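PDB 3LCY: titin from Homo sapiens, which forms an elastic filament and scaffold in the muscle sarcomere, with a serine/threonine kinase domain elsewhere in its giant chain and immunoglobulin domains such as these. Local coordinates for residues V77-A82 / E88-S93; E148-E153 / T159-K164. All coordinates share one frame; numbering follows the deposited sequence.

Overall arrangement
The chain is two I-set immunoglobulin domains in tandem, and each contact is a beta hairpin in one of them. Contact 1 pairs strands F and G in the first domain, contact 2 strands D and E in the second; their centres lie about 40 Å apart and their nearest atoms about 21 Å apart, without touching. Strand 88-103 runs on from contact 1 to pair with strand 121-130, which in turn borders strand 158-163 of contact 2. Both hairpins have a buried face and a more open one. In contact 1 the open face carries a hydroxyl pair; in contact 2 Leu161 touches two isoleucines on the inner face, and a lysine reaches across one end.

Contact 1 of 2, residues V77-A82 / E88-S93; sequences VYTCIA and EVETSS
Thr79 and Ser92 face each other in a non-hydrogen-bonded pair of this antiparallel hairpin, and their side chains supply the bond the backbone does not make there. Starting at Thr79 CB, the first neighbour across the gap is Ser92 OG at 3.3 Å. OG1, held beside the backbone N and anti to the carbonyl carbon (chi1 -58°), then bonds Ser92 OG at 2.7 Å; either hydroxyl could be the donor. The methyl CG2 of Thr79, anti to the backbone N, still touches Ser92 OG at 3.2 Å and then reaches Glu90 CG at 3.8 Å. Ile81, on the same face, lays its CG2 3.6 Å from Val89 O. The other face turns inward. Here Ala82 CB meets Val89 CG2 at 3.8 Å, and Cys80 CB sits 4.0 Å from Thr91 CG2. Both pairs are joined by two backbone hydrogen bonds, the straightest running from Cys80 N to Thr91 O, 2.9 Å long with 171° at the hydrogen. A third pair of backbone hydrogen bonds joins Tyr78 to Ser93. Cys80 packs on Cys29 and Trp41 in the core, while Tyr78 OH bonds Asp74 O, the tyrosine corner seen in many immunoglobulin domains. Thr91 OG1 takes the N-H of Met14 and Ser93 OG bonds Lys15 O, which tie strand G to the chain beside it. The chemistry therefore divides by face: inward hydroxyls are spent on neighbouring backbone, whereas on the outer face two hydroxyls pair with each other, adding a side-chain link between strands F and G.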
loop_
_atom_site.group_PDB
_atom_site.type_symbol
_atom_site.label_atom_id
_atom_site.label_comp_id
_atom_site.label_asym_id
_atom_site.label_seq_id
_atom_site.Cartn_x
_atom_site.Cartn_y
_atom_site.Cartn_z
ATOM N N VAL A 77 0.779 -9.139 3.604
ATOM C CA VAL A 77 1.094 -10.452 4.152
ATOM C C VAL A 77 2.525 -10.960 4.084
ATOM O O VAL A 77 3.174 -10.883 3.067
ATOM C CB VAL A 77 0.200 -11.528 3.510
ATOM C CG1 VAL A 77 0.475 -12.874 4.109
ATOM C CG2 VAL A 77 -1.245 -11.178 3.676
ATOM N N TYR A 78 2.986 -11.498 5.202
ATOM C CA TYR A 78 4.306 -12.092 5.318
ATOM C C TYR A 78 4.105 -13.448 5.959
ATOM O O TYR A 78 3.390 -13.568 6.931
ATOM C CB TYR A 78 5.257 -11.227 6.130
ATOM C CG TYR A 78 5.698 -10.002 5.396
ATOM C CD1 TYR A 78 6.773 -10.041 4.540
ATOM C CD2 TYR A 78 5.028 -8.815 5.545
ATOM C CE1 TYR A 78 7.171 -8.932 3.867
ATOM C CE2 TYR A 78 5.410 -7.711 4.873
ATOM C CZ TYR A 78 6.489 -7.769 4.041
ATOM O OH TYR A 78 6.868 -6.650 3.374
ATOM N N THR A 79 4.733 -14.467 5.405
ATOM C CA THR A 79 4.590 -15.814 5.924
ATOM C C THR A 79 5.897 -16.472 6.319
ATOM O O THR A 79 6.845 -16.482 5.560
ATOM C CB THR A 79 3.896 -16.709 4.898
ATOM O OG1 THR A 79 2.620 -16.161 4.584
ATOM C CG2 THR A 79 3.700 -18.091 5.439
ATOM N N CYS A 80 5.921 -17.037 7.519
ATOM C CA CYS A 80 7.091 -17.725 8.028
ATOM C C CYS A 80 6.815 -19.210 8.039
ATOM O O CYS A 80 5.846 -19.650 8.622
ATOM C CB CYS A 80 7.417 -17.277 9.454
ATOM S SG CYS A 80 8.717 -18.208 10.285
ATOM N N ILE A 81 7.676 -19.988 7.398
ATOM C CA ILE A 81 7.497 -21.433 7.386
ATOM C C ILE A 81 8.648 -22.144 8.082
ATOM O O ILE A 81 9.791 -22.013 7.703
ATOM C CB ILE A 81 7.324 -21.976 5.979
ATOM C CG1 ILE A 81 6.067 -21.389 5.365
ATOM C CG2 ILE A 81 7.197 -23.472 6.010
ATOM C CD1 ILE A 81 5.549 -22.166 4.222
ATOM N N ALA A 82 8.318 -22.918 9.097
ATOM C CA ALA A 82 9.312 -23.636 9.861
ATOM C C ALA A 82 9.300 -25.109 9.502
ATOM O O ALA A 82 8.266 -25.749 9.510
ATOM C CB ALA A 82 9.050 -23.447 11.313
ATOM N N GLU A 88 6.305 -29.659 9.034
ATOM C CA GLU A 88 6.414 -28.214 8.918
ATOM C C GLU A 88 5.156 -27.464 9.346
ATOM O O GLU A 88 4.060 -27.988 9.236
ATOM C CB GLU A 88 6.833 -27.819 7.505
ATOM C CG GLU A 88 5.749 -27.860 6.475
ATOM C CD GLU A 88 6.261 -27.478 5.102
ATOM O OE1 GLU A 88 5.447 -27.109 4.239
ATOM O OE2 GLU A 88 7.483 -27.549 4.880
ATOM N N VAL A 89 5.331 -26.235 9.834
ATOM C CA VAL A 89 4.212 -25.407 10.263
ATOM C C VAL A 89 4.275 -24.079 9.537
ATOM O O VAL A 89 5.324 -23.680 9.057
ATOM C CB VAL A 89 4.232 -25.118 11.768
ATOM C CG1 VAL A 89 4.172 -26.400 12.562
ATOM C CG2 VAL A 89 5.449 -24.311 12.132
ATOM N N GLU A 90 3.142 -23.403 9.456
ATOM C CA GLU A 90 3.072 -22.120 8.785
ATOM C C GLU A 90 2.358 -21.056 9.621
ATOM O O GLU A 90 1.392 -21.347 10.314
ATOM C CB GLU A 90 2.372 -22.302 7.441
ATOM C CG GLU A 90 1.804 -21.047 6.842
ATOM C CD GLU A 90 1.007 -21.328 5.593
ATOM O OE1 GLU A 90 1.379 -22.248 4.848
ATOM O OE2 GLU A 90 0.007 -20.624 5.357
ATOM N N THR A 91 2.840 -19.823 9.550
ATOM C CA THR A 91 2.229 -18.722 10.285
ATOM C C THR A 91 2.371 -17.410 9.521
ATOM O O THR A 91 3.440 -17.098 8.992
ATOM C CB THR A 91 2.837 -18.572 11.689
ATOM O OG1 THR A 91 2.368 -17.356 12.283
ATOM C CG2 THR A 91 4.353 -18.539 11.611
ATOM N N SER A 92 1.286 -16.646 9.465
ATOM C CA SER A 92 1.263 -15.415 8.684
ATOM C C SER A 92 0.643 -14.249 9.446
ATOM O O SER A 92 -0.214 -14.439 10.307
ATOM C CB SER A 92 0.506 -15.636 7.375
ATOM O OG SER A 92 1.051 -16.721 6.647
ATOM N N SER A 93 1.088 -13.042 9.114
ATOM C CA SER A 93 0.530 -11.823 9.681
ATOM C C SER A 93 0.753 -10.681 8.697
ATOM O O SER A 93 1.455 -10.847 7.700
ATOM C CB SER A 93 1.171 -11.507 11.034
ATOM O OG SER A 93 2.521 -11.107 10.882
#

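Contact 2 of 2, residues E148-E153 / T159-K164; sequences ENITIE and THLVMK
Thr151 and Val162 make the central backbone pair, with Val162 N bonded to Thr151 O at 2.8 Å and 178° at the hydrogen, and Thr151 N returning a bond to Val162 O at 3.1 Å. Glu153 and His160 form a second such pair. Beyond the strand end, Lys164 N bonds Asn149 O at 2.9 Å, and the lysine chain, bent at chi3 (-94°), brings NZ to Glu148 O at 3.2 Å, a less certain bond because Glu148 is poorly ordered. The apolar contacts gather on the inner face. Leu161 CD1 touches both isoleucines, 3.6 Å from Ile152 CG1 and 3.9 Å from Ile150 CG2. On the other face Val162 CG1, wedged between its backbone N and carbonyl carbon (chi1 43°), lies 3.2 Å from Thr151 O and 3.5 Å from Thr151 CB. The imidazole of His160 looks elsewhere, its ND1 bonding that of His124. Strand 158-163, strand E of the I-set sandwich, is thus flanked by strand D (150-154) and, through backbone bonds at Thr159, Leu161 and Met163, by strand 121-130, while Ile152 and Leu161 reach Trp137 in strand 134-139 of the facing sheet and Met163 packs on Tyr175 in strand 173-180.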
loop_
_atom_site.group_PDB
_atom_site.type_symbol
_atom_site.label_atom_id
_atom_site.label_comp_id
_atom_site.label_asym_id
_atom_site.label_seq_id
_atom_site.Cartn_x
_atom_site.Cartn_y
_atom_site.Cartn_z
ATOM N N GLU A 148 -23.740 9.964 -13.937
ATOM C CA GLU A 148 -23.728 9.511 -15.301
ATOM C C GLU A 148 -22.486 9.954 -16.041
ATOM O O GLU A 148 -21.888 9.160 -16.748
ATOM C CB GLU A 148 -24.952 10.095 -15.990
ATOM C CG GLU A 148 -24.918 10.054 -17.489
ATOM C CD GLU A 148 -24.910 8.644 -18.008
ATOM O OE1 GLU A 148 -24.882 8.453 -19.238
ATOM O OE2 GLU A 148 -24.932 7.721 -17.178
ATOM N N ASN A 149 -22.094 11.209 -15.882
ATOM C CA ASN A 149 -20.906 11.690 -16.575
ATOM C C ASN A 149 -19.652 11.842 -15.728
ATOM O O ASN A 149 -18.607 12.228 -16.219
ATOM C CB ASN A 149 -21.231 12.952 -17.369
ATOM C CG ASN A 149 -22.305 12.702 -18.419
ATOM O OD1 ASN A 149 -22.079 12.008 -19.401
ATOM N ND2 ASN A 149 -23.481 13.242 -18.195
ATOM N N ILE A 150 -19.762 11.533 -14.449
ATOM C CA ILE A 150 -18.626 11.638 -13.564
ATOM C C ILE A 150 -18.392 10.367 -12.785
ATOM O O ILE A 150 -19.295 9.840 -12.163
ATOM C CB ILE A 150 -18.815 12.748 -12.561
ATOM C CG1 ILE A 150 -18.866 14.101 -13.268
ATOM C CG2 ILE A 150 -17.715 12.698 -11.546
ATOM C CD1 ILE A 150 -17.551 14.618 -13.693
ATOM N N THR A 151 -17.168 9.881 -12.814
ATOM C CA THR A 151 -16.816 8.667 -12.090
ATOM C C THR A 151 -15.494 8.854 -11.360
ATOM O O THR A 151 -14.554 9.438 -11.897
ATOM C CB THR A 151 -16.717 7.453 -13.030
ATOM O OG1 THR A 151 -17.941 7.316 -13.761
ATOM C CG2 THR A 151 -16.457 6.180 -12.235
ATOM N N ILE A 152 -15.430 8.362 -10.129
ATOM C CA ILE A 152 -14.236 8.513 -9.311
ATOM C C ILE A 152 -13.826 7.177 -8.704
ATOM O O ILE A 152 -14.479 6.679 -7.790
ATOM C CB ILE A 152 -14.471 9.526 -8.174
ATOM C CG1 ILE A 152 -15.074 10.821 -8.724
ATOM C CG2 ILE A 152 -13.175 9.805 -7.426
ATOM C CD1 ILE A 152 -15.485 11.808 -7.649
ATOM N N GLU A 153 -12.748 6.593 -9.215
ATOM C CA GLU A 153 -12.240 5.347 -8.654
ATOM C C GLU A 153 -11.114 5.598 -7.658
ATOM O O GLU A 153 -10.054 6.112 -8.017
ATOM C CB GLU A 153 -11.771 4.393 -9.753
ATOM C CG GLU A 153 -10.982 3.204 -9.221
ATOM C CD GLU A 153 -10.923 2.049 -10.201
ATOM O OE1 GLU A 153 -9.825 1.479 -10.386
ATOM O OE2 GLU A 153 -11.975 1.708 -10.786
ATOM N N THR A 159 -6.113 8.117 -6.753
ATOM C CA THR A 159 -7.493 8.552 -6.893
ATOM C C THR A 159 -7.727 8.951 -8.348
ATOM O O THR A 159 -7.042 9.825 -8.883
ATOM C CB THR A 159 -7.821 9.720 -5.947
ATOM O OG1 THR A 159 -9.123 10.232 -6.252
ATOM C CG2 THR A 159 -6.792 10.830 -6.088
ATOM N N HIS A 160 -8.684 8.290 -8.990
ATOM C CA HIS A 160 -8.875 8.432 -10.428
ATOM C C HIS A 160 -10.213 9.077 -10.771
ATOM O O HIS A 160 -11.270 8.497 -10.529
ATOM C CB HIS A 160 -8.759 7.065 -11.109
ATOM C CG HIS A 160 -8.719 7.132 -12.603
ATOM N ND1 HIS A 160 -7.545 7.182 -13.314
ATOM C CD2 HIS A 160 -9.719 7.160 -13.523
ATOM C CE1 HIS A 160 -7.814 7.235 -14.610
ATOM N NE2 HIS A 160 -9.126 7.224 -14.757
ATOM N N LEU A 161 -10.159 10.278 -11.338
ATOM C CA LEU A 161 -11.363 10.990 -11.750
ATOM C C LEU A 161 -11.532 10.950 -13.264
ATOM O O LEU A 161 -10.655 11.392 -14.006
ATOM C CB LEU A 161 -11.323 12.445 -11.274
ATOM C CG LEU A 161 -12.423 13.366 -11.812
ATOM C CD1 LEU A 161 -13.790 12.919 -11.319
ATOM C CD2 LEU A 161 -12.164 14.812 -11.420
ATOM N N VAL A 162 -12.674 10.479 -13.703
ATOM C CA VAL A 162 -13.019 10.476 -15.103
ATOM C C VAL A 162 -14.246 11.342 -15.475
ATOM O O VAL A 162 -15.293 11.222 -14.947
ATOM C CB VAL A 162 -13.081 9.028 -15.653
ATOM C CG1 VAL A 162 -13.735 8.152 -14.762
ATOM C CG2 VAL A 162 -13.748 8.968 -16.901
ATOM N N MET A 163 -14.074 12.232 -16.409
ATOM C CA MET A 163 -15.135 13.099 -16.794
ATOM C C MET A 163 -15.537 12.839 -18.212
ATOM O O MET A 163 -14.762 12.913 -19.097
ATOM C CB MET A 163 -14.738 14.538 -16.552
ATOM C CG MET A 163 -14.802 14.908 -15.101
ATOM S SD MET A 163 -14.088 16.424 -14.561
ATOM C CE MET A 163 -12.797 16.637 -15.686
ATOM N N LYS A 164 -16.791 12.519 -18.409
ATOM C CA LYS A 164 -17.289 12.212 -19.718
ATOM C C LYS A 164 -17.771 13.414 -20.459
ATOM O O LYS A 164 -18.386 14.248 -19.900
ATOM C CB LYS A 164 -18.425 11.238 -19.617
ATOM C CG LYS A 164 -18.090 9.933 -20.172
ATOM C CD LYS A 164 -19.231 8.963 -20.148
ATOM C CE LYS A 164 -19.240 8.081 -18.930
ATOM N NZ LYS A 164 -20.459 7.232 -18.904
#